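Local coordinates for protein omega transaminase (Pseudomonas sp., PDB 5LHA) that probably transfers amino groups between amines or amino acids and keto compounds, using a pyridoxal phosphate cofactor that is held here in its pyridoxamine form, at residues A135-I140 and H323-G328; L432-T437 and G444-A449. All coordinates share one frame; numbering follows the deposited sequence.

Contact 1: A135-I140 and H323-G328; sequences ARQYWI and HMIMHG
Gln137 and Met324 form the one polar link between these segments: the side-chain amide NE2 of Gln137 donates to the backbone O of Met324 at 3.0 Å. The bond is bent, with 133° at the hydrogen. NE2 stands above the carbonyl plane of Met324, not at a lone pair, and O is in turn tilted from the plane of the Gln137 amide. NE2 also donates to the O of Ser322, so one amide nitrogen grips two carbonyls two residues apart in the chain. Glutamine suits the place because its long neutral chain can offer two N-H groups to backbone oxygens. With CG anti to the backbone N (chi1 178°) and the chain extended beyond it, the amide reaches out from helix 124-141 to the strand; the CA atoms of Gln137 and Ile325, the closest pair, are 8.4 Å apart.

The helix lies in the large domain of a fold type I PLP enzyme. Gln137 thus binds a carbonyl of the strand, Met324 and Ile325, that pairs antiparallel with a strand of the second subunit. Asn176 of that subunit gives Met324 O a weak hydrogen bond, and His177 of the second subunit packs against Gln137.

The other side-chain approach is plain van der Waals packing: CG1 of Ile325, lying beside its own backbone N, is 3.8 Å from NE2 of Gln137. On the helix side, Gln137 also touches Ile315 of helix 309-316. A leucine in place of Gln137 would probably cost Ser322 O and Met324 O their shared donor, leaving the latter the weak bond from the other chain.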
ATOM      1  N   ALA A 135     -11.151  -9.226 -11.797  1.00 30.20           N
ATOM      2  CA  ALA A 135     -12.010  -9.331 -10.619  1.00 32.10           C
ATOM      3  C   ALA A 135     -12.275  -7.955 -10.024  1.00 32.17           C
ATOM      4  O   ALA A 135     -13.409  -7.644  -9.636  1.00 32.93           O
ATOM      5  CB  ALA A 135     -11.379 -10.262  -9.579  1.00 30.78           C
ATOM      6  N   ARG A 136     -11.235  -7.118  -9.948  1.00 31.36           N
ATOM      7  CA  ARG A 136     -11.408  -5.728  -9.536  1.00 31.46           C
ATOM      8  C   ARG A 136     -12.382  -4.996 -10.449  1.00 31.22           C
ATOM      9  O   ARG A 136     -13.222  -4.225  -9.973  1.00 31.06           O
ATOM     10  CB  ARG A 136     -10.057  -5.000  -9.519  1.00 31.90           C
ATOM     11  CG  ARG A 136      -9.053  -5.471  -8.460  1.00 32.95           C
ATOM     12  CD  ARG A 136      -9.275  -4.737  -7.151  1.00 32.61           C
ATOM     13  NE  ARG A 136      -8.263  -5.023  -6.129  1.00 31.50           N
ATOM     14  CZ  ARG A 136      -7.203  -4.269  -5.855  1.00 28.64           C
ATOM     15  NH1 ARG A 136      -6.964  -3.142  -6.513  1.00 28.96           N
ATOM     16  NH2 ARG A 136      -6.382  -4.652  -4.897  1.00 26.68           N
ATOM     17  N   GLN A 137     -12.285  -5.217 -11.765  1.00 31.34           N
ATOM     18  CA  GLN A 137     -13.169  -4.513 -12.695  1.00 30.44           C
ATOM     19  C   GLN A 137     -14.618  -4.965 -12.560  1.00 28.72           C
ATOM     20  O   GLN A 137     -15.530  -4.137 -12.608  1.00 27.98           O
ATOM     21  CB  GLN A 137     -12.696  -4.707 -14.140  1.00 30.84           C
ATOM     22  CG  GLN A 137     -13.623  -4.038 -15.143  1.00 30.89           C
ATOM     23  CD  GLN A 137     -12.980  -3.774 -16.482  1.00 28.89           C
ATOM     24  OE1 GLN A 137     -11.769  -3.909 -16.647  1.00 26.44           O
ATOM     25  NE2 GLN A 137     -13.800  -3.389 -17.456  1.00 30.13           N
ATOM     26  N   TYR A 138     -14.847  -6.266 -12.368  1.00 30.17           N
ATOM     27  CA  TYR A 138     -16.199  -6.783 -12.165  1.00 29.20           C
ATOM     28  C   TYR A 138     -16.931  -6.024 -11.068  1.00 26.78           C
ATOM     29  O   TYR A 138     -18.089  -5.631 -11.239  1.00 29.75           O
ATOM     30  CB  TYR A 138     -16.157  -8.275 -11.818  1.00 30.59           C
ATOM     31  CG  TYR A 138     -17.461  -8.795 -11.243  1.00 31.71           C
ATOM     32  CD1 TYR A 138     -18.555  -9.033 -12.065  1.00 31.60           C
ATOM     33  CD2 TYR A 138     -17.612  -9.025  -9.879  1.00 31.44           C
ATOM     34  CE1 TYR A 138     -19.757  -9.510 -11.550  1.00 29.08           C
ATOM     35  CE2 TYR A 138     -18.824  -9.493  -9.355  1.00 29.90           C
ATOM     36  CZ  TYR A 138     -19.887  -9.731 -10.204  1.00 28.06           C
ATOM     37  OH  TYR A 138     -21.085 -10.197  -9.726  1.00 27.45           O
ATOM     38  N   TRP A 139     -16.285  -5.847  -9.913  1.00 24.65           N
ATOM     39  CA  TRP A 139     -16.946  -5.175  -8.798  1.00 26.20           C
ATOM     40  C   TRP A 139     -17.190  -3.699  -9.093  1.00 27.68           C
ATOM     41  O   TRP A 139     -18.229  -3.149  -8.701  1.00 29.20           O
ATOM     42  CB  TRP A 139     -16.136  -5.362  -7.521  1.00 25.20           C
ATOM     43  CG  TRP A 139     -16.227  -6.762  -6.999  1.00 24.97           C
ATOM     44  CD1 TRP A 139     -15.218  -7.690  -6.947  1.00 24.84           C
ATOM     45  CD2 TRP A 139     -17.383  -7.402  -6.445  1.00 23.95           C
ATOM     46  NE1 TRP A 139     -15.683  -8.868  -6.410  1.00 24.52           N
ATOM     47  CE2 TRP A 139     -17.006  -8.716  -6.090  1.00 22.78           C
ATOM     48  CE3 TRP A 139     -18.698  -6.993  -6.216  1.00 20.65           C
ATOM     49  CZ2 TRP A 139     -17.894  -9.615  -5.512  1.00 21.71           C
ATOM     50  CZ3 TRP A 139     -19.579  -7.889  -5.647  1.00 22.42           C
ATOM     51  CH2 TRP A 139     -19.171  -9.186  -5.295  1.00 20.89           C
ATOM     52  N   ILE A 140     -16.253  -3.041  -9.783  1.00 25.69           N
ATOM     53  CA  ILE A 140     -16.460  -1.640 -10.146  1.00 25.48           C
ATOM     54  C   ILE A 140     -17.649  -1.504 -11.086  1.00 29.32           C
ATOM     55  O   ILE A 140     -18.490  -0.612 -10.922  1.00 33.21           O
ATOM     56  CB  ILE A 140     -15.174  -1.039 -10.747  1.00 24.65           C
ATOM     57  CG1 ILE A 140     -14.125  -0.830  -9.654  1.00 22.91           C
ATOM     58  CG2 ILE A 140     -15.459   0.277 -11.442  1.00 24.34           C
ATOM     59  CD1 ILE A 140     -12.751  -0.557 -10.195  1.00 18.85           C
ATOM     60  N   HIS A 323     -17.270  -0.460 -18.538  1.00 33.55           N
ATOM     61  CA  HIS A 323     -17.346  -1.481 -19.579  1.00 32.08           C
ATOM     62  C   HIS A 323     -16.154  -1.430 -20.527  1.00 30.71           C
ATOM     63  O   HIS A 323     -16.131  -2.182 -21.508  1.00 30.08           O
ATOM     64  CB  HIS A 323     -18.650  -1.368 -20.382  1.00 33.56           C
ATOM     65  CG  HIS A 323     -18.824  -0.059 -21.091  1.00 35.61           C
ATOM     66  ND1 HIS A 323     -19.901   0.770 -20.862  1.00 36.79           N
ATOM     67  CD2 HIS A 323     -18.051   0.576 -22.005  1.00 36.25           C
ATOM     68  CE1 HIS A 323     -19.799   1.844 -21.626  1.00 36.66           C
ATOM     69  NE2 HIS A 323     -18.679   1.756 -22.321  1.00 35.90           N
ATOM     70  N   MET A 324     -15.195  -0.533 -20.273  1.00 29.83           N
ATOM     71  CA  MET A 324     -13.940  -0.478 -21.012  1.00 29.35           C
ATOM     72  C   MET A 324     -12.956  -1.496 -20.442  1.00 29.44           C
ATOM     73  O   MET A 324     -12.571  -1.409 -19.272  1.00 30.00           O
ATOM     74  CB  MET A 324     -13.351   0.929 -20.944  1.00 28.42           C
ATOM     75  CG  MET A 324     -14.241   2.005 -21.517  1.00 29.82           C
ATOM     76  SD  MET A 324     -14.551   1.801 -23.278  1.00 31.86           S
ATOM     77  CE  MET A 324     -12.966   2.302 -23.950  1.00 27.79           C
ATOM     78  N   ILE A 325     -12.541  -2.454 -21.261  1.00 28.30           N
ATOM     79  CA  ILE A 325     -11.599  -3.489 -20.838  1.00 29.59           C
ATOM     80  C   ILE A 325     -10.230  -3.065 -21.361  1.00 27.83           C
ATOM     81  O   ILE A 325      -9.860  -3.343 -22.503  1.00 27.69           O
ATOM     82  CB  ILE A 325     -12.018  -4.874 -21.330  1.00 30.59           C
ATOM     83  CG1 ILE A 325     -13.371  -5.256 -20.724  1.00 29.01           C
ATOM     84  CG2 ILE A 325     -10.951  -5.916 -20.996  1.00 32.10           C
ATOM     85  CD1 ILE A 325     -13.874  -6.586 -21.202  1.00 29.12           C
ATOM     86  N   MET A 326      -9.465  -2.374 -20.515  0.50 26.10           N
ATOM     87  CA  MET A 326      -8.157  -1.836 -20.888  0.50 28.46           C
ATOM     88  C   MET A 326      -7.019  -2.758 -20.469  0.50 25.82           C
ATOM     89  O   MET A 326      -5.945  -2.299 -20.060  0.50 26.34           O
ATOM     90  CB  MET A 326      -7.963  -0.443 -20.294  0.50 25.93           C
ATOM     91  CG  MET A 326      -8.902   0.615 -20.854  0.50 27.63           C
ATOM     92  SD  MET A 326      -8.924   0.641 -22.658  0.50 26.85           S
ATOM     93  CE  MET A 326     -10.534  -0.061 -22.971  0.50 27.84           C
ATOM     94  N   HIS A 327      -7.228  -4.067 -20.565  1.00 28.15           N
ATOM     95  CA  HIS A 327      -6.244  -5.048 -20.144  1.00 25.65           C
ATOM     96  C   HIS A 327      -6.077  -6.103 -21.231  1.00 27.18           C
ATOM     97  O   HIS A 327      -7.068  -6.598 -21.783  1.00 27.86           O
ATOM     98  CB  HIS A 327      -6.662  -5.715 -18.833  1.00 23.84           C
ATOM     99  CG  HIS A 327      -5.706  -6.765 -18.365  1.00 25.17           C
ATOM    100  ND1 HIS A 327      -4.514  -6.456 -17.751  1.00 23.97           N
ATOM    101  CD2 HIS A 327      -5.748  -8.114 -18.452  1.00 25.63           C
ATOM    102  CE1 HIS A 327      -3.870  -7.571 -17.464  1.00 25.00           C
ATOM    103  NE2 HIS A 327      -4.594  -8.591 -17.886  1.00 24.72           N
ATOM    104  N   GLY A 328      -4.830  -6.441 -21.532  1.00 27.02           N
ATOM    105  CA  GLY A 328      -4.549  -7.458 -22.525  1.00 26.55           C
ATOM    106  C   GLY A 328      -3.162  -7.295 -23.109  1.00 25.26           C
ATOM    107  O   GLY A 328      -2.449  -6.333 -22.825  1.00 23.47           O
TER

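Contact 2: L432-T437 and G444-A449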
ATOM      1  N   LEU A 432       6.704 -35.628  -8.797  1.00 28.11           N
ATOM      2  CA  LEU A 432       6.498 -36.466  -9.973  1.00 28.23           C
ATOM      3  C   LEU A 432       5.354 -35.860 -10.780  1.00 26.61           C
ATOM      4  O   LEU A 432       4.257 -35.690 -10.252  1.00 25.71           O
ATOM      5  CB  LEU A 432       6.154 -37.897  -9.558  1.00 29.20           C
ATOM      6  CG  LEU A 432       7.001 -38.519  -8.442  1.00 28.79           C
ATOM      7  CD1 LEU A 432       6.619 -39.970  -8.182  1.00 28.56           C
ATOM      8  CD2 LEU A 432       8.485 -38.399  -8.734  1.00 28.87           C
ATOM      9  N   SER A 433       5.606 -35.528 -12.049  1.00 26.61           N
ATOM     10  CA  SER A 433       4.536 -34.959 -12.877  1.00 29.36           C
ATOM     11  C   SER A 433       4.731 -35.300 -14.354  1.00 30.31           C
ATOM     12  O   SER A 433       4.929 -34.407 -15.191  1.00 30.00           O
ATOM     13  CB  SER A 433       4.446 -33.448 -12.676  1.00 30.40           C
ATOM     14  OG  SER A 433       5.602 -32.788 -13.149  1.00 31.07           O
ATOM     15  N   PRO A 434       4.655 -36.578 -14.710  1.00 30.44           N
ATOM     16  CA  PRO A 434       4.998 -37.003 -16.066  1.00 29.11           C
ATOM     17  C   PRO A 434       3.888 -36.674 -17.046  1.00 28.91           C
ATOM     18  O   PRO A 434       2.806 -36.223 -16.637  1.00 28.60           O
ATOM     19  CB  PRO A 434       5.161 -38.520 -15.905  1.00 29.79           C
ATOM     20  CG  PRO A 434       4.164 -38.858 -14.851  1.00 29.32           C
ATOM     21  CD  PRO A 434       4.197 -37.709 -13.882  1.00 30.43           C
ATOM     22  N   PRO A 435       4.115 -36.889 -18.350  1.00 29.98           N
ATOM     23  CA  PRO A 435       3.026 -36.712 -19.320  1.00 19.27           C
ATOM     24  C   PRO A 435       1.835 -37.587 -18.968  1.00 23.26           C
ATOM     25  O   PRO A 435       1.970 -38.642 -18.345  1.00 19.93           O
ATOM     26  CB  PRO A 435       3.660 -37.124 -20.653  1.00 24.90           C
ATOM     27  CG  PRO A 435       5.133 -36.839 -20.472  1.00 19.09           C
ATOM     28  CD  PRO A 435       5.416 -37.124 -19.012  1.00 30.44           C
ATOM     29  N   LEU A 436       0.651 -37.123 -19.357  1.00 25.63           N
ATOM     30  CA  LEU A 436      -0.571 -37.852 -19.038  1.00 26.45           C
ATOM     31  C   LEU A 436      -0.741 -39.107 -19.884  1.00 28.48           C
ATOM     32  O   LEU A 436      -1.640 -39.908 -19.604  1.00 31.08           O
ATOM     33  CB  LEU A 436      -1.777 -36.927 -19.196  1.00 25.64           C
ATOM     34  CG  LEU A 436      -1.701 -35.663 -18.327  1.00 26.54           C
ATOM     35  CD1 LEU A 436      -3.037 -34.934 -18.283  1.00 25.74           C
ATOM     36  CD2 LEU A 436      -1.198 -35.946 -16.909  1.00 27.58           C
ATOM     37  N   THR A 437       0.100 -39.295 -20.898  1.00 27.76           N
ATOM     38  CA  THR A 437       0.138 -40.530 -21.666  1.00 29.00           C
ATOM     39  C   THR A 437       0.949 -41.630 -20.988  1.00 30.59           C
ATOM     40  O   THR A 437       1.121 -42.695 -21.590  1.00 32.17           O
ATOM     41  CB  THR A 437       0.684 -40.258 -23.070  1.00 27.13           C
ATOM     42  OG1 THR A 437       1.994 -39.686 -22.976  1.00 29.08           O
ATOM     43  CG2 THR A 437      -0.246 -39.313 -23.829  1.00 25.16           C
ATOM     44  N   GLY A 444       6.025 -48.117 -13.709  1.00 34.42           N
ATOM     45  CA  GLY A 444       6.932 -49.021 -13.018  1.00 34.25           C
ATOM     46  C   GLY A 444       8.385 -48.589 -13.111  1.00 32.87           C
ATOM     47  O   GLY A 444       9.152 -48.753 -12.160  1.00 23.00           O
ATOM     48  N   LEU A 445       8.796 -48.074 -14.277  1.00 31.76           N
ATOM     49  CA  LEU A 445      10.160 -47.566 -14.421  1.00 31.14           C
ATOM     50  C   LEU A 445      10.445 -46.453 -13.423  1.00 30.63           C
ATOM     51  O   LEU A 445      11.545 -46.377 -12.862  1.00 32.13           O
ATOM     52  CB  LEU A 445      10.393 -47.074 -15.851  1.00 30.28           C
ATOM     53  CG  LEU A 445      11.656 -46.238 -16.082  1.00 32.22           C
ATOM     54  CD1 LEU A 445      12.920 -46.994 -15.685  1.00 33.43           C
ATOM     55  CD2 LEU A 445      11.741 -45.784 -17.531  1.00 32.79           C
ATOM     56  N   MET A 446       9.466 -45.578 -13.193  1.00 28.53           N
ATOM     57  CA  MET A 446       9.639 -44.503 -12.222  1.00 29.35           C
ATOM     58  C   MET A 446       9.757 -45.047 -10.806  1.00 28.12           C
ATOM     59  O   MET A 446      10.546 -44.540 -10.004  1.00 30.62           O
ATOM     60  CB  MET A 446       8.485 -43.529 -12.351  1.00 30.78           C
ATOM     61  CG  MET A 446       8.524 -42.831 -13.682  1.00 31.25           C
ATOM     62  SD  MET A 446       7.300 -41.543 -13.778  1.00 31.85           S
ATOM     63  CE  MET A 446       8.047 -40.298 -12.731  1.00 30.84           C
ATOM     64  N   VAL A 447       8.959 -46.059 -10.474  1.00 26.53           N
ATOM     65  CA  VAL A 447       9.066 -46.704  -9.170  1.00 25.87           C
ATOM     66  C   VAL A 447      10.469 -47.261  -8.968  1.00 28.60           C
ATOM     67  O   VAL A 447      11.100 -47.047  -7.925  1.00 30.32           O
ATOM     68  CB  VAL A 447       8.004 -47.812  -9.048  1.00 24.60           C
ATOM     69  CG1 VAL A 447       8.248 -48.671  -7.813  1.00 25.08           C
ATOM     70  CG2 VAL A 447       6.632 -47.196  -8.999  1.00 23.87           C
ATOM     71  N   SER A 448      10.979 -47.974  -9.970  1.00 28.87           N
ATOM     72  CA  SER A 448      12.278 -48.626  -9.838  1.00 30.52           C
ATOM     73  C   SER A 448      13.408 -47.622  -9.649  1.00 29.76           C
ATOM     74  O   SER A 448      14.372 -47.901  -8.929  1.00 22.88           O
ATOM     75  CB  SER A 448      12.548 -49.498 -11.063  1.00 30.79           C
ATOM     76  OG  SER A 448      11.592 -50.536 -11.159  1.00 31.00           O
ATOM     77  N   ALA A 449      13.336 -46.474 -10.332  1.00 28.69           N
ATOM     78  CA  ALA A 449      14.429 -45.506 -10.261  1.00 28.95           C
ATOM     79  C   ALA A 449      14.473 -44.799  -8.911  1.00 28.86           C
ATOM     80  O   ALA A 449      15.559 -44.518  -8.388  1.00 31.26           O
ATOM     81  CB  ALA A 449      14.314 -44.489 -11.397  1.00 29.79           C
TER
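Met446 reaches from helix 440-457 to the chain leaving strand 429-432, and its thioether end meets two apolar side chains there. Its SD lies 4.3 Å from CG of Pro434, while the terminal CE comes to 4.4 Å from CB of Leu432. Both approaches are loose van der Waals contacts.

The torsions of the methionine explain this division. CG lies anti to the carbonyl carbon and beside the backbone N (chi1 -66°), and the chain then runs straight through CG to sulfur (chi2 -173°); together these two torsions carry SD well clear of the helix and set it beside Pro434. The last bond turns aside (chi3 74°), which swings the methyl group off the line of the chain toward Leu432. An unbranched, flexible side chain suits this place: its sulfur and methyl can address two residues at once, and it spans backbones whose nearest CA atoms, those of Leu432 and Met446, are still 8.9 Å apart.

The CB–CG edge of the Pro434 ring faces the sulfur. CE of Met446 rests against both CB and CD2 of Leu432, whose extended second torsion sends CD1 on in line with the chain and leaves CD2 turned toward that methyl. Ser433, between them, turns its CB away, and its OG bonds to the O of Val59, so alternate residues face the helix.

Around this contact the small domain closes in: Met446 also rests on Val421 of strand 421-426 and Leu56 of strand 54-57, Leu432 touches Val423 and Leu368 of helix 353-368, and Val447, one residue on along helix 440-457, packs against Leu364 of helix 353-368.

How the contacts relate
The two contacts follow one another along the chain, contact 1 closing before contact 2 opens, and they lie on opposite sides of the chain's centre. Their centres are 42 Å apart and their nearest atoms about 26 Å, so neither touches the other. They share no helix, strand or sheet, although all four segments belong to the same class-III aminotransferase fold. Contact 1 joins helix 124-141 to strand 324-325 at the border with the second subunit, whereas contact 2 sets the C-terminal helix 440-457 beside the sheet containing strand 429-432. Contact 1 may therefore bear on how the subunits meet, while contact 2, which no other chain of the assembly touches, is packing within one subunit.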